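Local structure of organic hydroperoxide resistance protein OhrB (Bacillus subtilis, 2BJO) at residues Gly58-Val63 and Asn113-Phe118; Ser73-Gln78 and Leu96-Lys101; Phe90-Thr95 and Gly127-Lys132. The protein is involved in organic hydroperoxide resistance as part of the stress response. The protein carries 3 engineered substitutions. One frame throughout, in Å; residues are numbered along the deposited sequence.

In the fold
Contacts 2 and 3 lie in one mixed sheet; contact 1 is where helices 44-65 and 105-118 cross. Contact 2 pairs hairpin strands 74-84 and 89-99. Contact 3 continues along strand 89-99 and brings in the chain that leads to strand 132-135. The centres lie about 13 Å (1 and 2), 17 Å (2 and 3) and 18 Å (1 and 3) apart. In chain order the segments are 58-63, 73-78, 90-95, 96-101, 113-118 and 127-132. Leu60 links contact 1 to the sheet through Ile75 and Val98, and to Ser73 and Thr100 at its end. Helix pair and sheet thus form one unit, and the sheet runs on into the second subunit from strand 74-84.

Contact 1 of 3, residues Gly58-Val63 and Asn113-Phe118; sequences GALEHV and NAAHEF
This contact belongs to the helical layer of the OsmC/Ohr fold and lies beside the disulfide between Cys55 and Cys119. It joins the end regions of helix 44-65 and helix 105-118. The axes of the two segments come within 8.2 Å, with their N-to-C directions 117° apart, so the helices cross steeply. Small side chains permit the close approach. Ala59 and Ala115 face each other, with Ala59 CB 4.0 Å from Ala115 CB. Ala59 CB also sits 3.6 Å from Phe118 CD2. Ala115 CB in turn presses on the backbone of the other helix, 3.7 Å from Leu60 N. Leu60 CB and CD1 touch the same methyl group, while Leu60 CD2 turns to the sheet. Further along helix 44-65, Val63 lies over Ala114. Its CG1, beside its own backbone N, is 3.9 Å from Ala114 CB.

Beside the alanines, His62 and Phe118 form an aromatic pair. Both hold CG anti to the backbone N, and their side chains cross at about a right angle. Their rings form an offset stack, with centroids 4.3 Å apart and planes inclined by 24°. Phe118 CE1 lies over one face of the imidazole, shifted toward its rim, and is 3.4 Å from His62 CE1. The rings meet at normal stacking distance and are slightly inclined.

Leu60 also packs on Leu111, Val112 and Ile71. Ala59 touches Cys119, which follows Phe118 directly, so the contact adjoins the oxidised cysteine pair. This is a steep helix-helix packing through small residues, flanked by Val63 and the His62-Phe118 stack. It lies next to the disulfide that joins helix 44-65 to the residue just after helix 105-118, consistent with the paired cysteines of Ohr proteins.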
ATOM      1  N   GLY A  58       7.356   3.482  11.489  1.00 23.48           N
ATOM      2  CA  GLY A  58       8.774   3.163  11.354  1.00 24.70           C
ATOM      3  C   GLY A  58       9.622   4.409  11.187  1.00 25.10           C
ATOM      4  O   GLY A  58      10.704   4.534  11.765  1.00 26.17           O
ATOM      5  N   ALA A  59       9.112   5.336  10.376  1.00 25.85           N
ATOM      6  CA  ALA A  59       9.777   6.593  10.078  1.00 22.48           C
ATOM      7  C   ALA A  59       9.835   7.479  11.318  1.00 24.72           C
ATOM      8  O   ALA A  59      10.868   8.106  11.592  1.00 20.32           O
ATOM      9  CB  ALA A  59       9.081   7.248   8.926  1.00 22.84           C
ATOM     10  N   LEU A  60       8.736   7.514  12.072  1.00 24.21           N
ATOM     11  CA  LEU A  60       8.651   8.296  13.307  1.00 24.05           C
ATOM     12  C   LEU A  60       9.639   7.744  14.358  1.00 23.02           C
ATOM     13  O   LEU A  60      10.352   8.491  15.037  1.00 20.53           O
ATOM     14  CB  LEU A  60       7.182   8.321  13.741  1.00 24.98           C
ATOM     15  CG  LEU A  60       6.845   9.281  14.873  1.00 27.59           C
ATOM     16  CD1 LEU A  60       6.946  10.761  14.501  1.00 28.38           C
ATOM     17  CD2 LEU A  60       5.472   8.906  15.432  1.00 29.38           C
ATOM     18  N   GLU A  61       9.708   6.420  14.470  1.00 18.78           N
ATOM     19  CA  GLU A  61      10.649   5.730  15.349  1.00 22.76           C
ATOM     20  C   GLU A  61      12.103   5.977  14.974  1.00 21.05           C
ATOM     21  O   GLU A  61      12.932   6.207  15.854  1.00 20.55           O
ATOM     22  CB  GLU A  61      10.426   4.218  15.289  1.00 20.74           C
ATOM     23  CG  GLU A  61      11.364   3.337  16.075  1.00 22.42           C
ATOM     24  CD  GLU A  61      11.025   1.890  15.773  1.00 23.13           C
ATOM     25  OE1 GLU A  61      10.504   1.198  16.652  1.00 26.04           O
ATOM     26  OE2 GLU A  61      11.238   1.420  14.644  1.00 25.36           O
ATOM     27  N   HIS A  62      12.407   5.915  13.679  1.00 23.76           N
ATOM     28  CA  HIS A  62      13.757   6.230  13.209  1.00 21.54           C
ATOM     29  C   HIS A  62      14.149   7.695  13.469  1.00 19.61           C
ATOM     30  O   HIS A  62      15.272   7.955  13.844  1.00 18.85           O
ATOM     31  CB  HIS A  62      13.870   5.867  11.713  1.00 24.34           C
ATOM     32  CG  HIS A  62      15.201   6.187  11.110  1.00 25.42           C
ATOM     33  ND1 HIS A  62      15.558   7.460  10.709  1.00 28.51           N
ATOM     34  CD2 HIS A  62      16.273   5.402  10.857  1.00 28.04           C
ATOM     35  CE1 HIS A  62      16.788   7.452  10.233  1.00 26.12           C
ATOM     36  NE2 HIS A  62      17.238   6.213  10.308  1.00 28.55           N
ATOM     37  N   VAL A  63      13.272   8.676  13.272  1.00 21.24           N
ATOM     38  CA  VAL A  63      13.644  10.092  13.439  1.00 22.98           C
ATOM     39  C   VAL A  63      13.851  10.429  14.922  1.00 22.32           C
ATOM     40  O   VAL A  63      14.707  11.227  15.297  1.00 24.53           O
ATOM     41  CB  VAL A  63      12.732  11.111  12.708  1.00 23.06           C
ATOM     42  CG1 VAL A  63      12.863  10.904  11.227  1.00 24.23           C
ATOM     43  CG2 VAL A  63      11.298  11.032  13.159  1.00 22.31           C
ATOM     44  N   ASN A 113       6.819  15.822  11.073  1.00 24.73           N
ATOM     45  CA  ASN A 113       7.272  16.422   9.823  1.00 24.96           C
ATOM     46  C   ASN A 113       8.494  15.677   9.304  1.00 25.34           C
ATOM     47  O   ASN A 113       8.521  15.335   8.127  1.00 25.63           O
ATOM     48  CB  ASN A 113       7.578  17.898   9.982  1.00 24.24           C
ATOM     49  CG  ASN A 113       6.372  18.718  10.384  1.00 26.27           C
ATOM     50  OD1 ASN A 113       5.236  18.356  10.106  1.00 26.49           O
ATOM     51  ND2 ASN A 113       6.617  19.846  11.053  1.00 28.10           N
ATOM     52  N   ALA A 114       9.477  15.410  10.167  1.00 25.35           N
ATOM     53  CA  ALA A 114      10.655  14.664   9.756  1.00 24.75           C
ATOM     54  C   ALA A 114      10.302  13.272   9.200  1.00 25.98           C
ATOM     55  O   ALA A 114      10.801  12.829   8.157  1.00 26.11           O
ATOM     56  CB  ALA A 114      11.647  14.624  10.919  1.00 25.25           C
ATOM     57  N   ALA A 115       9.410  12.577   9.895  1.00 24.19           N
ATOM     58  CA  ALA A 115       8.881  11.295   9.472  1.00 26.46           C
ATOM     59  C   ALA A 115       8.240  11.359   8.093  1.00 26.54           C
ATOM     60  O   ALA A 115       8.407  10.430   7.317  1.00 27.83           O
ATOM     61  CB  ALA A 115       7.866  10.744  10.482  1.00 28.69           C
ATOM     62  N   HIS A 116       7.513  12.430   7.789  1.00 25.92           N
ATOM     63  CA  HIS A 116       6.892  12.596   6.484  1.00 24.74           C
ATOM     64  C   HIS A 116       7.921  12.798   5.385  1.00 25.92           C
ATOM     65  O   HIS A 116       7.638  12.532   4.233  1.00 22.57           O
ATOM     66  CB  HIS A 116       5.925  13.781   6.507  1.00 24.30           C
ATOM     67  CG  HIS A 116       4.929  13.787   5.393  1.00 24.13           C
ATOM     68  ND1 HIS A 116       4.601  14.925   4.684  1.00 24.82           N
ATOM     69  CD2 HIS A 116       4.187  12.793   4.861  1.00 22.65           C
ATOM     70  CE1 HIS A 116       3.697  14.632   3.770  1.00 21.81           C
ATOM     71  NE2 HIS A 116       3.423  13.346   3.860  1.00 24.42           N
ATOM     72  N   GLU A 117       9.104  13.292   5.711  1.00 27.50           N
ATOM     73  CA  GLU A 117      10.141  13.461   4.702  1.00 29.55           C
ATOM     74  C   GLU A 117      10.869  12.123   4.514  1.00 27.78           C
ATOM     75  O   GLU A 117      11.335  11.832   3.412  1.00 27.30           O
ATOM     76  CB  GLU A 117      11.012  14.694   5.040  1.00 35.34           C
ATOM     77  CG  GLU A 117      10.316  16.048   5.399  1.00 37.89           C
ATOM     78  CD  GLU A 117       8.888  16.379   4.878  1.00 42.14           C
ATOM     79  OE1 GLU A 117       8.022  16.872   5.662  1.00 43.56           O
ATOM     80  OE2 GLU A 117       8.549  16.170   3.689  1.00 43.19           O
ATOM     81  N   PHE A 118      10.962  11.272   5.536  1.00 28.23           N
ATOM     82  CA  PHE A 118      11.639   9.966   5.468  1.00 26.94           C
ATOM     83  C   PHE A 118      10.852   8.746   4.958  1.00 27.14           C
ATOM     84  O   PHE A 118      11.404   7.961   4.197  1.00 24.91           O
ATOM     85  CB  PHE A 118      12.216   9.700   6.868  1.00 28.68           C
ATOM     86  CG  PHE A 118      12.946   8.406   7.055  1.00 28.89           C
ATOM     87  CD1 PHE A 118      14.333   8.390   7.127  1.00 30.48           C
ATOM     88  CD2 PHE A 118      12.264   7.195   7.179  1.00 28.49           C
ATOM     89  CE1 PHE A 118      15.040   7.189   7.310  1.00 29.34           C
ATOM     90  CE2 PHE A 118      12.962   6.014   7.360  1.00 29.62           C
ATOM     91  CZ  PHE A 118      14.343   5.997   7.429  1.00 27.20           C
TER

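Contact 2 of 3, residues Ser73-Gln78 and Leu96-Lys101; sequences SEIEGQ and LVVNTK
Ile75 and Val98 stand side by side on one face of the antiparallel hairpin and point the same way, with Ile75 CG1 4.1 Å from Val98 CG1. They form a non-hydrogen-bonded pair. Leu96 shares this face, and its CD2 lies 3.7 Å from Gly77 CA. These side chains lie beneath helices 44-65 and 105-118: Phe56 meets Ile75 and Leu96, and Val112 meets Val98.

Glu74, Glu76 and Asn99, with Val97 among them, make the other face mainly polar. Gln78 crosses Val97 obliquely, and Gln78 NE2 comes 3.7 Å from Val97 CG2. The same Gln78 NE2 donates to Glu76 OE1 at 2.6 Å. It meets the carboxylate from above its plane, whereas the oxygen lies in the plane of the amide. Lys101 is bent at chi2 (-73°) and chi4. This turns Lys101 NZ back toward Glu74 OE2 in a long salt bridge of 3.9 Å. Asn99 OD1 accepts from Lys101 N, 3.1 Å away, and closes an Asx turn at the strand end.

Glu74 and Asn99 exchange both backbone bonds, the shorter being Asn99 N to Glu74 O at 2.7 Å. Glu76 and Val97 do likewise. Residues 75-78 also pair with a strand of the second subunit.

The paired backbone bonds thus fix the register. The long Glu74-Lys101 pair adds only a weak charge contact, and Lys101 NZ has Asp72 as a second long, weak partner.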
ATOM      1  N   SER A  73       3.823   5.117  20.012  1.00 24.88           N
ATOM      2  CA  SER A  73       2.909   5.733  19.061  1.00 24.04           C
ATOM      3  C   SER A  73       1.863   4.754  18.529  1.00 23.10           C
ATOM      4  O   SER A  73       2.042   3.524  18.500  1.00 21.02           O
ATOM      5  CB  SER A  73       3.648   6.390  17.879  1.00 22.98           C
ATOM      6  OG  SER A  73       4.302   5.425  17.057  1.00 26.14           O
ATOM      7  N   GLU A  74       0.756   5.379  18.131  1.00 24.67           N
ATOM      8  CA  GLU A  74      -0.346   4.786  17.393  1.00 25.20           C
ATOM      9  C   GLU A  74      -0.631   5.770  16.283  1.00 26.14           C
ATOM     10  O   GLU A  74      -0.847   6.970  16.539  1.00 26.54           O
ATOM     11  CB  GLU A  74      -1.599   4.569  18.226  1.00 28.20           C
ATOM     12  CG  GLU A  74      -1.479   3.454  19.240  1.00 30.46           C
ATOM     13  CD  GLU A  74      -2.746   3.207  20.048  1.00 32.51           C
ATOM     14  OE1 GLU A  74      -3.854   3.562  19.601  1.00 36.48           O
ATOM     15  OE2 GLU A  74      -2.652   2.653  21.166  1.00 36.80           O
ATOM     16  N   ILE A  75      -0.603   5.228  15.066  1.00 27.52           N
ATOM     17  CA  ILE A  75      -0.929   5.933  13.827  1.00 27.69           C
ATOM     18  C   ILE A  75      -2.120   5.276  13.126  1.00 28.78           C
ATOM     19  O   ILE A  75      -2.044   4.109  12.703  1.00 26.43           O
ATOM     20  CB  ILE A  75       0.281   5.993  12.884  1.00 27.88           C
ATOM     21  CG1 ILE A  75       1.379   6.752  13.658  1.00 29.02           C
ATOM     22  CG2 ILE A  75      -0.113   6.656  11.575  1.00 26.28           C
ATOM     23  CD1 ILE A  75       2.713   6.562  13.130  1.00 28.03           C
ATOM     24  N   GLU A  76      -3.190   6.059  13.010  1.00 25.58           N
ATOM     25  CA  GLU A  76      -4.351   5.606  12.259  1.00 25.03           C
ATOM     26  C   GLU A  76      -4.246   6.134  10.840  1.00 22.58           C
ATOM     27  O   GLU A  76      -4.397   7.320  10.627  1.00 20.18           O
ATOM     28  CB  GLU A  76      -5.713   6.024  12.816  1.00 23.24           C
ATOM     29  CG  GLU A  76      -6.882   5.221  12.216  1.00 24.05           C
ATOM     30  CD  GLU A  76      -8.260   5.797  12.539  1.00 28.13           C
ATOM     31  OE1 GLU A  76      -8.474   6.999  12.772  1.00 28.25           O
ATOM     32  OE2 GLU A  76      -9.239   5.039  12.582  1.00 31.88           O
ATOM     33  N   GLY A  77      -4.014   5.235   9.889  1.00 21.90           N
ATOM     34  CA  GLY A  77      -4.062   5.577   8.476  1.00 22.66           C
ATOM     35  C   GLY A  77      -5.502   5.511   7.991  1.00 22.77           C
ATOM     36  O   GLY A  77      -6.187   4.521   8.256  1.00 25.06           O
ATOM     37  N   GLN A  78      -5.934   6.565   7.300  1.00 21.96           N
ATOM     38  CA  GLN A  78      -7.295   6.698   6.769  1.00 22.37           C
ATOM     39  C   GLN A  78      -7.189   6.998   5.267  1.00 22.72           C
ATOM     40  O   GLN A  78      -6.780   8.084   4.831  1.00 22.24           O
ATOM     41  CB  GLN A  78      -8.074   7.790   7.497  1.00 21.32           C
ATOM     42  CG  GLN A  78      -7.998   7.680   9.006  1.00 21.95           C
ATOM     43  CD  GLN A  78      -8.666   8.852   9.667  1.00 23.94           C
ATOM     44  OE1 GLN A  78      -8.890   9.875   9.021  1.00 24.04           O
ATOM     45  NE2 GLN A  78      -8.995   8.711  10.947  1.00 24.42           N
ATOM     46  N   LEU A  96      -3.450  10.766   8.116  1.00 24.31           N
ATOM     47  CA  LEU A  96      -2.753  10.022   9.162  1.00 24.79           C
ATOM     48  C   LEU A  96      -2.964  10.751  10.490  1.00 25.12           C
ATOM     49  O   LEU A  96      -2.613  11.924  10.590  1.00 22.64           O
ATOM     50  CB  LEU A  96      -1.257   9.842   8.858  1.00 27.74           C
ATOM     51  CG  LEU A  96      -0.849   9.157   7.547  1.00 29.63           C
ATOM     52  CD1 LEU A  96       0.617   9.401   7.208  1.00 30.37           C
ATOM     53  CD2 LEU A  96      -1.118   7.657   7.551  1.00 28.58           C
ATOM     54  N   VAL A  97      -3.522  10.070  11.493  1.00 26.97           N
ATOM     55  CA  VAL A  97      -3.810  10.677  12.798  1.00 26.73           C
ATOM     56  C   VAL A  97      -2.767  10.056  13.717  1.00 27.99           C
ATOM     57  O   VAL A  97      -2.781   8.849  13.960  1.00 26.29           O
ATOM     58  CB  VAL A  97      -5.222  10.436  13.335  1.00 29.52           C
ATOM     59  CG1 VAL A  97      -5.488  11.286  14.595  1.00 31.01           C
ATOM     60  CG2 VAL A  97      -6.291  10.793  12.309  1.00 31.52           C
ATOM     61  N   VAL A  98      -1.865  10.898  14.215  1.00 26.34           N
ATOM     62  CA  VAL A  98      -0.738  10.437  15.005  1.00 27.08           C
ATOM     63  C   VAL A  98      -0.900  10.704  16.503  1.00 25.25           C
ATOM     64  O   VAL A  98      -1.028  11.865  16.917  1.00 23.90           O
ATOM     65  CB  VAL A  98       0.551  11.103  14.493  1.00 28.83           C
ATOM     66  CG1 VAL A  98       1.750  10.544  15.236  1.00 28.99           C
ATOM     67  CG2 VAL A  98       0.706  10.912  12.987  1.00 30.45           C
ATOM     68  N   ASN A  99      -0.896   9.615  17.269  1.00 25.79           N
ATOM     69  CA  ASN A  99      -0.973   9.604  18.718  1.00 25.32           C
ATOM     70  C   ASN A  99       0.424   9.231  19.193  1.00 26.03           C
ATOM     71  O   ASN A  99       0.833   8.085  19.008  1.00 22.21           O
ATOM     72  CB  ASN A  99      -2.056   8.659  19.249  1.00 24.94           C
ATOM     73  CG  ASN A  99      -2.097   8.571  20.783  1.00 25.66           C
ATOM     74  OD1 ASN A  99      -1.533   9.382  21.513  1.00 23.38           O
ATOM     75  ND2 ASN A  99      -2.762   7.539  21.285  1.00 27.02           N
ATOM     76  N   THR A 100       1.132  10.195  19.777  1.00 26.67           N
ATOM     77  CA  THR A 100       2.428   9.967  20.415  1.00 30.80           C
ATOM     78  C   THR A 100       2.440  10.104  21.947  1.00 34.29           C
ATOM     79  O   THR A 100       3.428  10.557  22.532  1.00 38.18           O
ATOM     80  CB  THR A 100       3.501  10.913  19.858  1.00 29.41           C
ATOM     81  OG1 THR A 100       3.043  12.269  19.977  1.00 28.33           O
ATOM     82  CG2 THR A 100       3.829  10.564  18.437  1.00 29.36           C
ATOM     83  N   LYS A 101       1.338   9.726  22.582  1.00 37.65           N
ATOM     84  CA  LYS A 101       1.182   9.537  24.029  1.00 38.04           C
ATOM     85  C   LYS A 101       1.772  10.650  24.917  1.00 38.39           C
ATOM     86  O   LYS A 101       1.199  11.741  24.921  1.00 40.66           O
ATOM     87  CB  LYS A 101       1.695   8.133  24.372  1.00 40.21           C
ATOM     88  CG  LYS A 101       1.097   6.961  23.588  1.00 43.36           C
ATOM     89  CD  LYS A 101      -0.347   6.578  23.927  1.00 45.02           C
ATOM     90  CE  LYS A 101      -0.821   5.251  23.311  1.00 44.49           C
ATOM     91  NZ  LYS A 101      -0.086   4.011  23.696  1.00 45.34           N
TER

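Contact 3 of 3, residues Phe90-Thr95 and Gly127-Lys132; sequences FKIGVT and GNVDVK
Val94 and Val129 both place CG1 anti to the backbone N (chi1 -178° and 177°), and their side chains cross at about a right angle. Val94 CG2 lies 3.9 Å from Val129 CG1. Val131 adds its CG2 against Val94 CB, and Ile92 packs more loosely on Val129. Thr95 has OG1 beside its backbone N, facing the stem of Lys132, with Thr95 OG1 3.5 Å from Lys132 CB. The same OG1 also touches CD of the extended Lys132 chain, whose end then leads away.

Thr95 and Lys132 form a parallel bridge at the start of strand 132-135. Lys132 N donates to Val94 O at 3.1 Å, in the carbonyl plane and nearly straight (166°). Further back the segments diverge, and the CA atoms of Gly93 and Val129 are 6.2 Å apart. A water bridges near this divergence by donating to Val94 O and, at 2.6 Å, to Asp130 O.

Tyr52 of helix 44-65 touches both Val94 and Val131. Ala124 of the second subunit packs on Val129.

Val94 O is therefore gripped by two hydrogen-bond donors, one from the backbone and one from water. Hydrogen bonding and valine packing together join the incoming loop to the sheet.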
ATOM      1  N   PHE A  90     -11.103   7.277 -10.724  1.00 20.59           N
ATOM      2  CA  PHE A  90     -10.927   7.311  -9.279  1.00 23.28           C
ATOM      3  C   PHE A  90      -9.522   7.719  -8.864  1.00 23.02           C
ATOM      4  O   PHE A  90      -8.555   7.632  -9.618  1.00 22.92           O
ATOM      5  CB  PHE A  90     -11.163   5.933  -8.649  1.00 26.44           C
ATOM      6  CG  PHE A  90     -12.517   5.386  -8.937  1.00 26.71           C
ATOM      7  CD1 PHE A  90     -12.720   4.539 -10.019  1.00 27.92           C
ATOM      8  CD2 PHE A  90     -13.589   5.753  -8.133  1.00 28.79           C
ATOM      9  CE1 PHE A  90     -13.993   4.048 -10.289  1.00 28.42           C
ATOM     10  CE2 PHE A  90     -14.862   5.275  -8.381  1.00 28.74           C
ATOM     11  CZ  PHE A  90     -15.072   4.419  -9.461  1.00 29.64           C
ATOM     12  N   LYS A  91      -9.451   8.183  -7.623  1.00 25.47           N
ATOM     13  CA  LYS A  91      -8.204   8.537  -6.950  1.00 24.56           C
ATOM     14  C   LYS A  91      -8.363   8.359  -5.447  1.00 23.04           C
ATOM     15  O   LYS A  91      -9.471   8.217  -4.915  1.00 23.39           O
ATOM     16  CB  LYS A  91      -7.755   9.965  -7.263  1.00 25.89           C
ATOM     17  CG  LYS A  91      -8.764  11.061  -6.946  1.00 30.12           C
ATOM     18  CD  LYS A  91      -8.248  12.492  -7.145  1.00 32.18           C
ATOM     19  CE  LYS A  91      -7.019  12.765  -8.033  1.00 35.58           C
ATOM     20  NZ  LYS A  91      -6.527  14.225  -8.016  1.00 36.27           N
ATOM     21  N   ILE A  92      -7.205   8.416  -4.801  1.00 22.80           N
ATOM     22  CA  ILE A  92      -6.982   8.255  -3.367  1.00 23.62           C
ATOM     23  C   ILE A  92      -6.707   9.532  -2.599  1.00 20.62           C
ATOM     24  O   ILE A  92      -6.035  10.436  -3.093  1.00 22.74           O
ATOM     25  CB  ILE A  92      -5.737   7.292  -3.248  1.00 28.21           C
ATOM     26  CG1 ILE A  92      -6.168   5.865  -3.605  1.00 30.37           C
ATOM     27  CG2 ILE A  92      -4.963   7.324  -1.946  1.00 30.10           C
ATOM     28  CD1 ILE A  92      -7.363   5.321  -2.884  1.00 30.29           C
ATOM     29  N   GLY A  93      -7.201   9.551  -1.363  1.00 22.04           N
ATOM     30  CA  GLY A  93      -7.014  10.605  -0.351  1.00 20.52           C
ATOM     31  C   GLY A  93      -6.468   9.921   0.888  1.00 19.64           C
ATOM     32  O   GLY A  93      -6.815   8.768   1.182  1.00 24.04           O
ATOM     33  N   VAL A  94      -5.583  10.583   1.623  1.00 22.11           N
ATOM     34  CA  VAL A  94      -4.974   9.975   2.817  1.00 23.59           C
ATOM     35  C   VAL A  94      -4.943  10.938   4.003  1.00 22.48           C
ATOM     36  O   VAL A  94      -4.451  12.042   3.839  1.00 20.00           O
ATOM     37  CB  VAL A  94      -3.502   9.492   2.596  1.00 23.35           C
ATOM     38  CG1 VAL A  94      -2.925   8.828   3.852  1.00 25.00           C
ATOM     39  CG2 VAL A  94      -3.365   8.493   1.447  1.00 22.84           C
ATOM     40  N   THR A  95      -5.427  10.516   5.172  1.00 24.92           N
ATOM     41  CA  THR A  95      -5.181  11.211   6.430  1.00 23.17           C
ATOM     42  C   THR A  95      -4.439  10.259   7.381  1.00 23.38           C
ATOM     43  O   THR A  95      -4.733   9.068   7.456  1.00 27.75           O
ATOM     44  CB  THR A  95      -6.492  11.829   6.968  1.00 24.08           C
ATOM     45  OG1 THR A  95      -6.876  12.885   6.073  1.00 21.55           O
ATOM     46  CG2 THR A  95      -6.315  12.432   8.349  1.00 25.56           C
ATOM     47  N   GLY A 127       3.278  15.043  -3.890  1.00 28.13           N
ATOM     48  CA  GLY A 127       2.812  15.837  -5.023  1.00 26.18           C
ATOM     49  C   GLY A 127       1.689  15.247  -5.842  1.00 25.47           C
ATOM     50  O   GLY A 127       1.241  15.893  -6.788  1.00 27.09           O
ATOM     51  N   ASN A 128       1.250  14.045  -5.488  1.00 25.09           N
ATOM     52  CA  ASN A 128       0.150  13.333  -6.126  1.00 25.90           C
ATOM     53  C   ASN A 128      -1.090  13.215  -5.220  1.00 26.42           C
ATOM     54  O   ASN A 128      -2.235  13.302  -5.657  1.00 26.90           O
ATOM     55  CB  ASN A 128       0.609  11.917  -6.490  1.00 26.27           C
ATOM     56  CG  ASN A 128       1.765  11.845  -7.496  1.00 24.18           C
ATOM     57  OD1 ASN A 128       2.649  10.998  -7.357  1.00 24.66           O
ATOM     58  ND2 ASN A 128       1.753  12.687  -8.505  1.00 16.40           N
ATOM     59  N   VAL A 129      -0.851  12.996  -3.934  1.00 29.27           N
ATOM     60  CA  VAL A 129      -1.869  12.880  -2.897  1.00 31.47           C
ATOM     61  C   VAL A 129      -1.540  13.963  -1.882  1.00 33.85           C
ATOM     62  O   VAL A 129      -0.392  14.209  -1.538  1.00 33.57           O
ATOM     63  CB  VAL A 129      -1.909  11.510  -2.182  1.00 29.46           C
ATOM     64  CG1 VAL A 129      -2.954  11.476  -1.042  1.00 28.85           C
ATOM     65  CG2 VAL A 129      -2.185  10.418  -3.173  1.00 27.51           C
ATOM     66  N   ASP A 130      -2.607  14.580  -1.396  1.00 36.99           N
ATOM     67  CA  ASP A 130      -2.554  15.677  -0.442  1.00 39.42           C
ATOM     68  C   ASP A 130      -2.710  15.064   0.965  1.00 38.66           C
ATOM     69  O   ASP A 130      -3.747  15.178   1.627  1.00 40.08           O
ATOM     70  CB  ASP A 130      -3.570  16.761  -0.855  1.00 44.45           C
ATOM     71  CG  ASP A 130      -4.881  16.224  -1.469  1.00 49.25           C
ATOM     72  OD1 ASP A 130      -4.912  15.150  -2.137  1.00 50.63           O
ATOM     73  OD2 ASP A 130      -5.916  16.918  -1.285  1.00 52.89           O
ATOM     74  N   VAL A 131      -1.635  14.414   1.411  1.00 35.31           N
ATOM     75  CA  VAL A 131      -1.578  13.702   2.695  1.00 33.15           C
ATOM     76  C   VAL A 131      -1.702  14.626   3.918  1.00 31.44           C
ATOM     77  O   VAL A 131      -0.812  15.443   4.192  1.00 31.23           O
ATOM     78  CB  VAL A 131      -0.285  12.855   2.836  1.00 29.54           C
ATOM     79  CG1 VAL A 131      -0.275  12.129   4.182  1.00 32.25           C
ATOM     80  CG2 VAL A 131      -0.167  11.859   1.692  1.00 28.37           C
ATOM     81  N   LYS A 132      -2.805  14.482   4.643  1.00 29.74           N
ATOM     82  CA  LYS A 132      -3.111  15.284   5.834  1.00 29.93           C
ATOM     83  C   LYS A 132      -2.613  14.563   7.076  1.00 27.43           C
ATOM     84  O   LYS A 132      -2.920  13.397   7.287  1.00 26.24           O
ATOM     85  CB  LYS A 132      -4.608  15.548   6.008  1.00 29.98           C
ATOM     86  CG  LYS A 132      -5.187  16.364   4.859  1.00 31.88           C
ATOM     87  CD  LYS A 132      -6.693  16.234   4.760  1.00 32.62           C
ATOM     88  CE  LYS A 132      -7.218  16.879   3.479  1.00 34.02           C
ATOM     89  NZ  LYS A 132      -8.645  16.484   3.254  1.00 35.09           N
TER
HETATM   90  O   HOH W   1      -5.845  13.648   1.741  1.00 37.72           O